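Local coordinates for exported protein (Bacteroides fragilis, PDB 4I17), which is of unknown function but, as an exported protein built of TPR repeats, probably offers its array of paired helices as a scaffold for binding other proteins, at residues Q125-A130 with E137-H142; Y119-G124 with K141-V146; N15-A20 with A24-K29; V50-I55 with K59-Y64; K197-Y202 with D221-M226. All blocks are in the same frame, centred on the assembly; numbering follows the deposited sequence. Where two conformers were deposited one is given.

Contact 1: residues Q125-A130 with E137-H142; sequences QKFQQA and EENYKH
Tyr140 and Gln128 meet between helices 110-129 and 133-143, which run back along each other as an antiparallel hairpin of the TPR kind. The axes of 125-129 and 137-142 come no closer than 9.2 Å and make an angle of 158°, a spacing that long side chains bridge. The tight part lies at the phenol. Tyr140 OH donates to Gln128 OE1 over 2.7 Å, the oxygen sitting at the ring edge in the ring plane, while the hydroxyl lies in the plane of the amide carbonyl with a C=O...O angle of 158°. Gln128 gets there by stretching out its whole side chain, and its amide stands almost perpendicular to the ring. Tyr140 is buried, also touching Leu121 and, on helix 149-174, Ser158 and Leu159, so this bond gives an enclosed hydroxyl its acceptor. Gln125 N approaches Tyr140 OH to 3.2 Å, but at an angle too poor for a hydrogen bond. The other side is looser. Asn139 ND2 nears Phe127 CD2 obliquely at 3.5 Å, amide and ring planes only 19° apart, yet its hydrogen bond goes to Lys135 O. Toward solvent, Gln129 NE2 makes a weak bond to Gln125 OE1, and Lys126 curls round until NZ stands 3.5 Å above the plane of the Phe127 ring, displaced toward the rim.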
# COMPACT_ATOMS: atom_id res chain seq x y z
N GLN A 125 -8.33 6.95 3.63
CA GLN A 125 -8.65 8.39 3.49
C GLN A 125 -9.87 8.58 2.59
O GLN A 125 -10.78 9.35 2.92
CB GLN A 125 -7.43 9.15 2.93
CG GLN A 125 -7.53 10.66 3.08
CD GLN A 125 -6.39 11.41 2.43
OE1 GLN A 125 -6.60 12.31 1.60
NE2 GLN A 125 -5.17 11.13 2.85
N LYS A 126 -9.91 7.83 1.49
CA LYS A 126 -11.01 7.87 0.52
C LYS A 126 -12.32 7.43 1.20
O LYS A 126 -13.32 8.14 1.07
CB LYS A 126 -10.65 6.97 -0.68
CG LYS A 126 -11.71 6.89 -1.77
CD LYS A 126 -11.44 5.72 -2.73
CE LYS A 126 -11.83 4.37 -2.17
NZ LYS A 126 -13.31 4.19 -2.12
N PHE A 127 -12.30 6.34 1.99
CA PHE A 127 -13.51 5.86 2.69
C PHE A 127 -13.91 6.79 3.84
O PHE A 127 -15.10 6.98 4.07
CB PHE A 127 -13.35 4.43 3.20
CG PHE A 127 -13.43 3.40 2.09
CD1 PHE A 127 -14.64 3.14 1.45
CD2 PHE A 127 -12.32 2.66 1.72
CE1 PHE A 127 -14.72 2.18 0.43
CE2 PHE A 127 -12.39 1.69 0.71
CZ PHE A 127 -13.59 1.46 0.07
N GLN A 128 -12.93 7.36 4.53
CA GLN A 128 -13.19 8.31 5.63
C GLN A 128 -13.89 9.57 5.08
O GLN A 128 -14.85 10.05 5.68
CB GLN A 128 -11.88 8.68 6.33
CG GLN A 128 -12.09 9.66 7.48
CD GLN A 128 -10.86 9.83 8.31
OE1 GLN A 128 -9.83 9.19 8.09
NE2 GLN A 128 -10.95 10.69 9.30
N GLN A 129 -13.42 10.07 3.92
CA GLN A 129 -14.00 11.25 3.27
C GLN A 129 -15.44 10.99 2.80
O GLN A 129 -16.26 11.92 2.83
CB GLN A 129 -13.12 11.71 2.11
CG GLN A 129 -11.89 12.49 2.58
CD GLN A 129 -10.79 12.61 1.55
OE1 GLN A 129 -10.94 12.27 0.37
NE2 GLN A 129 -9.64 13.11 1.98
N ALA A 130 -15.77 9.73 2.44
CA ALA A 130 -17.11 9.33 2.02
C ALA A 130 -17.99 8.88 3.22
O ALA A 130 -19.10 8.36 3.00
CB ALA A 130 -17.02 8.22 0.99
N GLU A 137 -11.63 2.08 8.62
CA GLU A 137 -10.94 1.37 9.70
C GLU A 137 -10.25 0.12 9.18
O GLU A 137 -9.08 -0.10 9.50
CB GLU A 137 -11.91 1.03 10.84
CG GLU A 137 -11.18 0.31 11.99
CD GLU A 137 -12.04 -0.10 13.17
OE1 GLU A 137 -13.25 -0.32 12.96
OE2 GLU A 137 -11.50 -0.16 14.30
N GLU A 138 -10.96 -0.68 8.35
CA GLU A 138 -10.38 -1.89 7.75
C GLU A 138 -9.09 -1.57 6.97
O GLU A 138 -8.09 -2.28 7.11
CB GLU A 138 -11.40 -2.56 6.81
CG GLU A 138 -11.90 -3.91 7.31
CD GLU A 138 -10.98 -5.10 7.07
OE1 GLU A 138 -10.61 -5.34 5.90
OE2 GLU A 138 -10.67 -5.81 8.05
N ASN A 139 -9.12 -0.50 6.16
CA ASN A 139 -7.97 -0.10 5.34
C ASN A 139 -6.83 0.45 6.21
O ASN A 139 -5.68 0.02 6.04
CB ASN A 139 -8.41 0.91 4.27
CG ASN A 139 -9.10 0.19 3.15
OD1 ASN A 139 -8.45 -0.40 2.29
ND2 ASN A 139 -10.41 0.10 3.20
N TYR A 140 -7.12 1.35 7.16
CA TYR A 140 -6.03 1.83 8.02
C TYR A 140 -5.42 0.69 8.84
O TYR A 140 -4.22 0.68 9.03
CB TYR A 140 -6.47 2.94 8.96
CG TYR A 140 -6.93 4.22 8.28
CD1 TYR A 140 -6.15 4.82 7.29
CD2 TYR A 140 -8.05 4.91 8.74
CE1 TYR A 140 -6.49 6.05 6.75
CE2 TYR A 140 -8.41 6.14 8.20
CZ TYR A 140 -7.63 6.71 7.20
OH TYR A 140 -7.95 7.94 6.68
N LYS A 141 -6.24 -0.30 9.27
CA LYS A 141 -5.69 -1.47 10.01
C LYS A 141 -4.72 -2.26 9.16
O LYS A 141 -3.68 -2.70 9.68
CB LYS A 141 -6.82 -2.38 10.50
CG LYS A 141 -7.50 -1.79 11.72
CD LYS A 141 -7.93 -2.90 12.67
CE LYS A 141 -8.47 -2.32 13.95
NZ LYS A 141 -7.97 -3.03 15.16
N HIS A 142 -5.00 -2.40 7.85
CA HIS A 142 -4.06 -3.09 6.96
C HIS A 142 -2.76 -2.33 6.85
O HIS A 142 -1.69 -2.95 6.76
CB HIS A 142 -4.66 -3.26 5.57
CG HIS A 142 -5.64 -4.39 5.45
ND1 HIS A 142 -5.20 -5.71 5.45
CD2 HIS A 142 -6.97 -4.37 5.26
CE1 HIS A 142 -6.29 -6.45 5.27
NE2 HIS A 142 -7.39 -5.69 5.18

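Contact 2: residues Y119-G124 with K141-V146; sequences YYLKEG and KHATDV
Tyr120 presents one ring face to His142 and the other to Tyr119, whose CD2 lies over the ring centre. On the first face His142 CB forms a CH-pi contact, 3.5 Å from the Tyr120 ring centroid and only 5° off the normal. The imidazole then continues from that CB toward the phenol end, giving an offset stack with ring centroids 4.8 Å apart and planes inclined by 18°; Tyr120 OH comes over the imidazole face near its rim. At the edge of the Tyr119 ring, Tyr120 CE1 lies in plane. Tyr116 makes an edge-to-face pair with Tyr120. This aromatic cluster sits where helices 110-129 and 133-143 of the TPR fold draw together, the CA atoms of Tyr120 and Ala143 being 5.4 Å apart. The small Ala143 permits that approach: its CB touches Tyr120 CB and Leu121 CD2, each at 3.9 Å, and Ala155 of helix 149-174 packs on it too. Beyond the stack, Thr144 folds back on Lys141, its OG1 donating to a lone pair of Lys141 O, an oxygen that also accepts from Thr144 N. Asp145 OD2 takes a weak bond from His142 ND1 and a hydrogen bond from Tyr116 OH.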
# COMPACT_ATOMS: atom_id res chain seq x y z
N TYR A 119 -0.81 2.71 -0.19
CA TYR A 119 -2.04 2.23 -0.83
C TYR A 119 -3.21 2.21 0.18
O TYR A 119 -4.31 2.72 -0.10
CB TYR A 119 -1.83 0.83 -1.41
CG TYR A 119 -3.10 0.26 -1.97
CD1 TYR A 119 -3.50 0.55 -3.27
CD2 TYR A 119 -3.94 -0.53 -1.19
CE1 TYR A 119 -4.71 0.07 -3.78
CE2 TYR A 119 -5.15 -1.01 -1.68
CZ TYR A 119 -5.52 -0.74 -2.99
OH TYR A 119 -6.68 -1.23 -3.51
N TYR A 120 -2.98 1.55 1.33
CA TYR A 120 -4.00 1.41 2.34
C TYR A 120 -4.30 2.73 3.06
O TYR A 120 -5.46 2.93 3.43
CB TYR A 120 -3.62 0.30 3.34
CG TYR A 120 -3.95 -1.06 2.77
CD1 TYR A 120 -5.27 -1.39 2.42
CD2 TYR A 120 -2.96 -2.02 2.55
CE1 TYR A 120 -5.59 -2.65 1.91
CE2 TYR A 120 -3.27 -3.28 2.05
CZ TYR A 120 -4.58 -3.58 1.71
OH TYR A 120 -4.91 -4.82 1.20
N LEU A 121 -3.30 3.62 3.24
CA LEU A 121 -3.62 4.92 3.87
C LEU A 121 -4.51 5.77 2.92
O LEU A 121 -5.43 6.43 3.38
CB LEU A 121 -2.34 5.68 4.20
CG LEU A 121 -1.45 5.05 5.30
CD1 LEU A 121 -0.07 5.68 5.31
CD2 LEU A 121 -2.12 5.11 6.65
N LYS A 122 -4.23 5.71 1.62
CA LYS A 122 -5.02 6.43 0.60
C LYS A 122 -6.43 5.86 0.51
O LYS A 122 -7.37 6.63 0.43
CB LYS A 122 -4.33 6.36 -0.77
N GLU A 123 -6.58 4.51 0.57
CA GLU A 123 -7.90 3.85 0.58
C GLU A 123 -8.67 4.26 1.83
O GLU A 123 -9.85 4.63 1.72
CB GLU A 123 -7.77 2.32 0.52
CG GLU A 123 -7.37 1.78 -0.84
CD GLU A 123 -8.41 2.08 -1.91
OE1 GLU A 123 -9.51 1.50 -1.83
OE2 GLU A 123 -8.15 2.96 -2.76
N GLY A 124 -8.01 4.21 3.00
CA GLY A 124 -8.66 4.61 4.25
C GLY A 124 -9.16 6.05 4.19
O GLY A 124 -10.28 6.34 4.63
N LYS A 141 -6.24 -0.30 9.27
CA LYS A 141 -5.69 -1.47 10.01
C LYS A 141 -4.72 -2.26 9.16
O LYS A 141 -3.68 -2.70 9.68
CB LYS A 141 -6.82 -2.38 10.50
CG LYS A 141 -7.50 -1.79 11.72
CD LYS A 141 -7.93 -2.90 12.67
CE LYS A 141 -8.47 -2.32 13.95
NZ LYS A 141 -7.97 -3.03 15.16
N HIS A 142 -5.00 -2.40 7.85
CA HIS A 142 -4.06 -3.09 6.96
C HIS A 142 -2.76 -2.33 6.85
O HIS A 142 -1.69 -2.95 6.76
CB HIS A 142 -4.66 -3.26 5.57
CG HIS A 142 -5.64 -4.39 5.45
ND1 HIS A 142 -5.20 -5.71 5.45
CD2 HIS A 142 -6.97 -4.37 5.26
CE1 HIS A 142 -6.29 -6.45 5.27
NE2 HIS A 142 -7.39 -5.69 5.18
N ALA A 143 -2.80 -0.99 6.90
CA ALA A 143 -1.54 -0.22 6.83
C ALA A 143 -0.69 -0.43 8.10
O ALA A 143 0.48 -0.11 8.08
CB ALA A 143 -1.81 1.27 6.61
N THR A 144 -1.27 -0.98 9.19
CA THR A 144 -0.50 -1.26 10.42
C THR A 144 0.28 -2.59 10.28
O THR A 144 1.09 -2.88 11.16
CB THR A 144 -1.38 -1.28 11.71
OG1 THR A 144 -2.20 -2.45 11.72
CG2 THR A 144 -2.25 -0.05 11.88
N ASP A 145 0.06 -3.38 9.18
CA ASP A 145 0.74 -4.67 8.91
C ASP A 145 2.23 -4.53 8.54
O ASP A 145 2.93 -5.53 8.42
CB ASP A 145 0.06 -5.47 7.78
CG ASP A 145 -1.41 -5.81 7.96
OD1 ASP A 145 -1.90 -5.79 9.12
OD2 ASP A 145 -2.08 -6.11 6.94
N VAL A 146 2.68 -3.31 8.30
CA VAL A 146 4.08 -3.04 7.97
C VAL A 146 4.91 -3.19 9.26
O VAL A 146 4.37 -3.01 10.36
CB VAL A 146 4.28 -1.66 7.29
CG1 VAL A 146 3.60 -1.60 5.91
CG2 VAL A 146 3.81 -0.52 8.17

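Contact 3: residues N15-A20 with A24-K29; sequences NDALNA and AVAFEK. With SO4 (sulfate ion), chain C.
The N-terminal helix hairpin of this TPR protein closes where Ala17 of helix 7-19 meets Val25 and Ala26 of helix 23-36. The short axes of 15-19 and 24-29 pass within 7.7 Å at 161°, and the CA atoms of Ala17 and Ala26 are 5.1 Å apart. So close an approach relies on methyl groups. Ala17 CB rests against the backbone, 3.6 Å from Ala26 N, and touches Val25 CG1 at 3.6 Å; that methyl is the branch set opposite the backbone N of Val25 (chi1 172°). Ala26 CB answers from the other helix, lying 3.9 Å from Leu18 N and 4.2 Å from Leu18 CB, while Cys51 of helix 42-54 covers both residues. At the start of helix 23-36, Ala24 N donates to O1 of a sulfate, probably from the crystallisation liquor, at 2.7 Å and 160°; Tyr23 N binds the same ion, so the positive end of the helix dipole may favour it. Small residues at the closest point of an antiparallel helix pair are a hallmark of the TPR motif.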
# COMPACT_ATOMS: atom_id res chain seq x y z
N ASN A 15 21.17 -5.92 -25.19
CA ASN A 15 22.04 -5.09 -24.33
C ASN A 15 22.44 -3.81 -25.05
O ASN A 15 22.42 -2.73 -24.44
CB ASN A 15 23.29 -5.84 -23.91
CG ASN A 15 23.05 -7.00 -22.96
OD1 ASN A 15 22.03 -7.09 -22.29
ND2 ASN A 15 24.03 -7.89 -22.88
N ASP A 16 22.82 -3.91 -26.34
CA ASP A 16 23.21 -2.73 -27.13
C ASP A 16 22.04 -1.75 -27.24
O ASP A 16 22.23 -0.54 -27.07
CB ASP A 16 23.68 -3.14 -28.54
CG ASP A 16 25.01 -3.87 -28.56
OD1 ASP A 16 25.74 -3.81 -27.55
OD2 ASP A 16 25.33 -4.51 -29.60
N ALA A 17 20.84 -2.27 -27.51
CA ALA A 17 19.65 -1.43 -27.61
C ALA A 17 19.34 -0.75 -26.28
O ALA A 17 19.06 0.45 -26.26
CB ALA A 17 18.46 -2.27 -28.06
N LEU A 18 19.42 -1.50 -25.17
CA LEU A 18 19.13 -0.92 -23.85
C LEU A 18 20.12 0.20 -23.54
O LEU A 18 19.73 1.25 -23.03
CB LEU A 18 19.21 -2.03 -22.76
CG LEU A 18 18.86 -1.64 -21.35
CD1 LEU A 18 17.41 -1.18 -21.24
CD2 LEU A 18 19.09 -2.80 -20.41
N ASN A 19 21.39 -0.01 -23.88
CA ASN A 19 22.44 1.01 -23.65
C ASN A 19 22.15 2.31 -24.39
O ASN A 19 22.66 3.35 -23.99
CB ASN A 19 23.81 0.47 -24.11
CG ASN A 19 24.38 -0.59 -23.21
OD1 ASN A 19 23.86 -0.87 -22.14
ND2 ASN A 19 25.44 -1.25 -23.66
N ALA A 20 21.37 2.24 -25.49
CA ALA A 20 21.03 3.41 -26.32
C ALA A 20 19.62 3.91 -25.97
O ALA A 20 19.10 4.80 -26.64
CB ALA A 20 21.11 3.03 -27.80
N ALA A 24 12.13 -0.51 -27.07
CA ALA A 24 11.32 -1.40 -27.94
C ALA A 24 12.19 -2.48 -28.57
O ALA A 24 11.78 -3.64 -28.64
CB ALA A 24 10.67 -0.60 -29.05
N VAL A 25 13.38 -2.11 -29.05
CA VAL A 25 14.29 -3.11 -29.61
C VAL A 25 14.79 -4.04 -28.50
O VAL A 25 14.91 -5.25 -28.73
CB VAL A 25 15.48 -2.49 -30.38
CG1 VAL A 25 16.50 -3.58 -30.78
CG2 VAL A 25 14.97 -1.76 -31.61
N ALA A 26 15.14 -3.49 -27.33
CA ALA A 26 15.65 -4.35 -26.24
C ALA A 26 14.59 -5.36 -25.87
O ALA A 26 14.88 -6.54 -25.72
CB ALA A 26 16.03 -3.50 -25.03
N PHE A 27 13.32 -4.92 -25.81
CA PHE A 27 12.24 -5.86 -25.47
C PHE A 27 12.17 -6.96 -26.56
O PHE A 27 12.09 -8.12 -26.19
CB PHE A 27 10.89 -5.14 -25.31
CG PHE A 27 9.74 -6.11 -25.21
CD1 PHE A 27 9.47 -6.76 -24.01
CD2 PHE A 27 8.98 -6.43 -26.32
CE1 PHE A 27 8.46 -7.71 -23.92
CE2 PHE A 27 7.97 -7.39 -26.23
CZ PHE A 27 7.72 -8.02 -25.04
N GLU A 28 12.17 -6.59 -27.84
CA GLU A 28 12.11 -7.51 -28.98
C GLU A 28 13.23 -8.58 -28.87
O GLU A 28 12.98 -9.78 -28.99
CB GLU A 28 12.26 -6.70 -30.29
CG GLU A 28 12.29 -7.52 -31.58
CD GLU A 28 13.28 -7.05 -32.64
OE1 GLU A 28 13.61 -5.84 -32.69
OE2 GLU A 28 13.73 -7.91 -33.44
N LYS A 29 14.47 -8.13 -28.66
CA LYS A 29 15.64 -9.02 -28.61
C LYS A 29 15.65 -9.88 -27.36
O LYS A 29 15.88 -11.09 -27.45
CB LYS A 29 16.93 -8.20 -28.69
CG LYS A 29 17.06 -7.39 -29.98
CD LYS A 29 17.23 -8.28 -31.19
CE LYS A 29 17.26 -7.46 -32.47
NZ LYS A 29 17.45 -8.33 -33.66
S SO4 C . 11.65 3.27 -27.35
O1 SO4 C . 11.96 2.05 -27.98
O2 SO4 C . 12.33 3.39 -26.06
O3 SO4 C . 12.08 4.39 -28.18
O4 SO4 C . 10.20 3.35 -27.17

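Contact 4: residues V50-I55 with K59-Y64; sequences VCADNI and KEAADY
Ala52, on helix 42-54, faces the early turns of helix 58-70. Lys59, pointing away from Ala52, bridges through NZ to Asp63 OD1 at 2.8 Å, a salt bridge one turn along the same helix. Glu60 follows at the margin, its CB 4.3 Å from Ala52 CB. Ala61 is the centre of the contact. Ala52 CB lies 3.6 Å from Ala61 N and 3.8 Å from Ala61 CB, and the Ala61 methyl reaches back to within 3.7 Å of Asp53 N, so each methyl presses on the opposing backbone. The CA atoms of Ala52 and Ala61 are accordingly just 4.9 Å apart. Ala62 points away and touches Tyr86 of helix 75-88, while Ala61 also meets Ala85 there. Asp63 completes the salt bridge, and Tyr64 touches Ser31 of helix 23-36. With axes of 50-54 and 59-64 only 7.6 Å apart at 168°, and an alanine opposite an alanine, this is the close antiparallel packing by which TPR hairpins are recognised.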
# COMPACT_ATOMS: atom_id res chain seq x y z
N VAL A 50 11.18 -4.45 -17.37
CA VAL A 50 11.27 -2.97 -17.33
C VAL A 50 11.05 -2.41 -18.75
O VAL A 50 10.31 -1.45 -18.92
CB VAL A 50 12.62 -2.48 -16.76
CG1 VAL A 50 12.69 -0.94 -16.77
CG2 VAL A 50 12.84 -3.03 -15.34
N CYS A 51 11.73 -2.99 -19.75
CA CYS A 51 11.57 -2.55 -21.15
C CYS A 51 10.11 -2.65 -21.57
O CYS A 51 9.59 -1.73 -22.21
CB CYS A 51 12.48 -3.35 -22.07
SG CYS A 51 14.23 -2.94 -21.89
N ALA A 52 9.46 -3.80 -21.28
CA ALA A 52 8.03 -4.01 -21.63
C ALA A 52 7.14 -2.95 -21.00
O ALA A 52 6.24 -2.41 -21.65
CB ALA A 52 7.58 -5.39 -21.18
N ASP A 53 7.41 -2.61 -19.73
CA ASP A 53 6.59 -1.62 -19.05
C ASP A 53 6.83 -0.26 -19.70
O ASP A 53 5.86 0.46 -19.90
CB ASP A 53 6.92 -1.59 -17.56
CG ASP A 53 6.02 -0.63 -16.81
OD1 ASP A 53 4.83 -0.98 -16.58
OD2 ASP A 53 6.47 0.49 -16.53
N ASN A 54 8.11 0.03 -20.11
CA ASN A 54 8.46 1.32 -20.72
C ASN A 54 7.78 1.51 -22.07
O ASN A 54 7.52 2.63 -22.46
CB ASN A 54 9.97 1.49 -20.87
CG ASN A 54 10.78 1.52 -19.59
OD1 ASN A 54 10.27 1.60 -18.48
ND2 ASN A 54 12.09 1.41 -19.72
N ILE A 55 7.47 0.41 -22.77
CA ILE A 55 6.84 0.55 -24.09
C ILE A 55 5.34 0.21 -24.01
O ILE A 55 4.67 0.06 -25.04
CB ILE A 55 7.59 -0.25 -25.17
CG1 ILE A 55 7.53 -1.78 -24.88
CG2 ILE A 55 9.04 0.27 -25.34
CD1 ILE A 55 8.25 -2.67 -25.90
N LYS A 59 1.03 -6.37 -19.74
CA LYS A 59 0.82 -7.77 -19.35
C LYS A 59 2.11 -8.56 -19.52
O LYS A 59 2.42 -9.43 -18.69
CB LYS A 59 -0.35 -8.41 -20.15
CG LYS A 59 -0.65 -9.87 -19.79
CD LYS A 59 -1.15 -10.07 -18.34
CE LYS A 59 -1.34 -11.52 -17.96
NZ LYS A 59 -0.05 -12.21 -17.73
N GLU A 60 2.86 -8.23 -20.60
CA GLU A 60 4.14 -8.86 -20.90
C GLU A 60 5.12 -8.53 -19.77
O GLU A 60 5.84 -9.42 -19.29
CB GLU A 60 4.63 -8.38 -22.28
CG GLU A 60 3.63 -8.69 -23.40
CD GLU A 60 2.55 -7.68 -23.80
OE1 GLU A 60 1.92 -7.03 -22.93
OE2 GLU A 60 2.30 -7.60 -25.03
N ALA A 61 5.12 -7.26 -19.29
CA ALA A 61 6.01 -6.83 -18.20
C ALA A 61 5.80 -7.73 -16.96
O ALA A 61 6.76 -8.32 -16.43
CB ALA A 61 5.75 -5.37 -17.85
N ALA A 62 4.53 -7.91 -16.58
CA ALA A 62 4.16 -8.73 -15.43
C ALA A 62 4.67 -10.18 -15.62
O ALA A 62 5.25 -10.73 -14.69
CB ALA A 62 2.64 -8.70 -15.23
N ASP A 63 4.58 -10.72 -16.84
CA ASP A 63 5.07 -12.08 -17.14
C ASP A 63 6.60 -12.18 -16.95
O ASP A 63 7.07 -13.16 -16.38
CB ASP A 63 4.69 -12.51 -18.59
CG ASP A 63 3.20 -12.82 -18.76
OD1 ASP A 63 2.56 -13.20 -17.77
OD2 ASP A 63 2.69 -12.67 -19.89
N TYR A 64 7.36 -11.20 -17.42
CA TYR A 64 8.81 -11.22 -17.26
C TYR A 64 9.21 -10.99 -15.80
O TYR A 64 10.10 -11.70 -15.31
CB TYR A 64 9.52 -10.24 -18.21
CG TYR A 64 9.41 -10.77 -19.61
CD1 TYR A 64 10.09 -11.92 -19.99
CD2 TYR A 64 8.54 -10.20 -20.53
CE1 TYR A 64 9.91 -12.49 -21.26
CE2 TYR A 64 8.36 -10.74 -21.80
CZ TYR A 64 9.04 -11.89 -22.16
OH TYR A 64 8.84 -12.42 -23.40

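Contact 5: residues K197-Y202 with D221-M226; sequences KKAVDY and DQVKAM
Val200 and Val223 supply the apolar centre where helix 182-209 meets the last helix, 214-224. Their side chains lie alongside, pointing opposite ways, and in one of the two Val200 conformers CG2 lies 3.5 Å from Val223 CG1. The same Val223 methyl, swung trans to the main-chain N (chi1 -168°), also reaches Ala199 CB at 3.8 Å, so one branch is wedged against two neighbours. Tyr164 of helix 149-174, with Phe196 and Leu203, adds to the packing around Val223. A second kind of contact is aliphatic but comes from a charged residue: the extended chain of Lys224 crosses Val200 at about a right angle, bringing CE to 4.0 Å from Val200 CG1. A polar link lies at the margin, where Val200 O accepts from Gln220 NE2. With the CA atoms of Val200 and Val223 6.2 Å apart, branched side chains fill the interface, consistent with a final helix covering the end of a TPR array.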
# COMPACT_ATOMS: atom_id res chain seq x y z
N LYS A 197 -13.25 6.01 23.23
CA LYS A 197 -12.37 5.04 23.88
C LYS A 197 -11.51 4.32 22.83
O LYS A 197 -10.32 4.11 23.08
CB LYS A 197 -13.19 4.07 24.73
CG LYS A 197 -13.58 4.75 26.05
CD LYS A 197 -14.48 3.90 26.92
CE LYS A 197 -14.81 4.64 28.20
NZ LYS A 197 -15.81 3.89 29.01
N LYS A 198 -12.06 4.00 21.63
CA LYS A 198 -11.21 3.40 20.57
C LYS A 198 -10.14 4.37 20.15
O LYS A 198 -8.98 3.98 19.98
CB LYS A 198 -12.05 3.04 19.32
CG LYS A 198 -12.79 1.73 19.44
CD LYS A 198 -13.65 1.49 18.20
CE LYS A 198 -12.92 0.67 17.15
NZ LYS A 198 -13.86 0.08 16.15
N ALA A 199 -10.52 5.65 19.99
CA ALA A 199 -9.58 6.72 19.60
C ALA A 199 -8.42 6.86 20.61
O ALA A 199 -7.26 6.93 20.18
CB ALA A 199 -10.33 8.04 19.49
N VAL A 200 -8.72 6.89 21.92
CA VAL A 200 -7.69 7.04 22.96
C VAL A 200 -6.68 5.89 22.87
O VAL A 200 -5.46 6.11 23.02
CB VAL A 200 -8.32 7.12 24.38
CG1 VAL A 200 -7.26 7.09 25.48
CG2 VAL A 200 -9.18 8.37 24.52
N ASP A 201 -7.18 4.68 22.63
CA ASP A 201 -6.33 3.49 22.56
C ASP A 201 -5.46 3.51 21.31
O ASP A 201 -4.26 3.26 21.44
CB ASP A 201 -7.18 2.21 22.61
CG ASP A 201 -7.75 1.93 24.00
OD1 ASP A 201 -7.31 2.60 24.99
OD2 ASP A 201 -8.60 1.03 24.11
N TYR A 202 -6.01 3.84 20.12
CA TYR A 202 -5.17 3.90 18.91
C TYR A 202 -4.11 5.00 19.04
O TYR A 202 -2.97 4.84 18.64
CB TYR A 202 -6.04 4.21 17.69
CG TYR A 202 -6.86 3.04 17.19
CD1 TYR A 202 -6.26 1.81 16.91
CD2 TYR A 202 -8.20 3.19 16.90
CE1 TYR A 202 -6.99 0.75 16.38
CE2 TYR A 202 -8.95 2.14 16.37
CZ TYR A 202 -8.34 0.92 16.12
OH TYR A 202 -9.08 -0.11 15.60
N ASP A 221 -4.82 13.79 24.33
CA ASP A 221 -5.31 14.58 25.47
C ASP A 221 -6.68 15.17 25.17
O ASP A 221 -7.54 15.18 26.05
CB ASP A 221 -4.33 15.72 25.81
CG ASP A 221 -2.97 15.29 26.34
OD1 ASP A 221 -2.85 14.15 26.83
OD2 ASP A 221 -2.03 16.12 26.29
N GLN A 222 -6.90 15.64 23.92
CA GLN A 222 -8.21 16.20 23.53
C GLN A 222 -9.28 15.10 23.60
O GLN A 222 -10.37 15.38 24.07
CB GLN A 222 -8.18 16.81 22.10
CG GLN A 222 -7.10 17.86 21.79
CD GLN A 222 -6.72 18.77 22.93
OE1 GLN A 222 -7.55 19.50 23.45
NE2 GLN A 222 -5.43 18.76 23.32
N VAL A 223 -8.96 13.88 23.14
CA VAL A 223 -9.93 12.78 23.20
C VAL A 223 -10.23 12.44 24.67
O VAL A 223 -11.40 12.33 25.04
CB VAL A 223 -9.56 11.52 22.38
CG1 VAL A 223 -10.78 10.59 22.28
CG2 VAL A 223 -9.09 11.89 20.98
N LYS A 224 -9.19 12.32 25.51
CA LYS A 224 -9.39 12.02 26.94
C LYS A 224 -10.31 13.03 27.61
O LYS A 224 -11.10 12.64 28.46
CB LYS A 224 -8.07 11.95 27.72
CG LYS A 224 -7.25 10.72 27.37
CD LYS A 224 -6.01 10.64 28.26
CE LYS A 224 -5.12 9.49 27.84
NZ LYS A 224 -3.85 9.46 28.61
N ALA A 225 -10.27 14.30 27.18
CA ALA A 225 -11.15 15.35 27.74
C ALA A 225 -12.65 15.11 27.41
O ALA A 225 -13.52 15.69 28.06
CB ALA A 225 -10.73 16.71 27.21
N MSE A 226 -12.93 14.27 26.41
CA MSE A 226 -14.29 13.94 25.96
C MSE A 226 -14.87 12.76 26.72
O MSE A 226 -16.07 12.52 26.65
CB MSE A 226 -14.27 13.61 24.46
CG MSE A 226 -13.74 14.72 23.64
SE MSE A 226 -15.05 16.13 23.59
CE MSE A 226 -15.28 16.00 21.65

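From the N terminus, contact 3 closes the short loop between helices 7-19 and 23-36, and contact 4 does the same for helices 42-54 and 58-70. The two lie in series yet touch: Phe27 and Ala26 pack on Ala52 and Cys51, tying one hairpin to the next. Contacts 1 and 2 then share helices 110-129 and 133-143; contact 1 opens later, and the two close on the same overlapping stretch, with Lys141 and His142 common to both. Contact 5 brings the C-terminal helix back onto helix 182-209. Glu137 of contact 1 reaches it through Lys198 and Tyr202, whereas contacts 3 and 5, with centres about 58 Å apart, lie on opposite sides of the chain's centre.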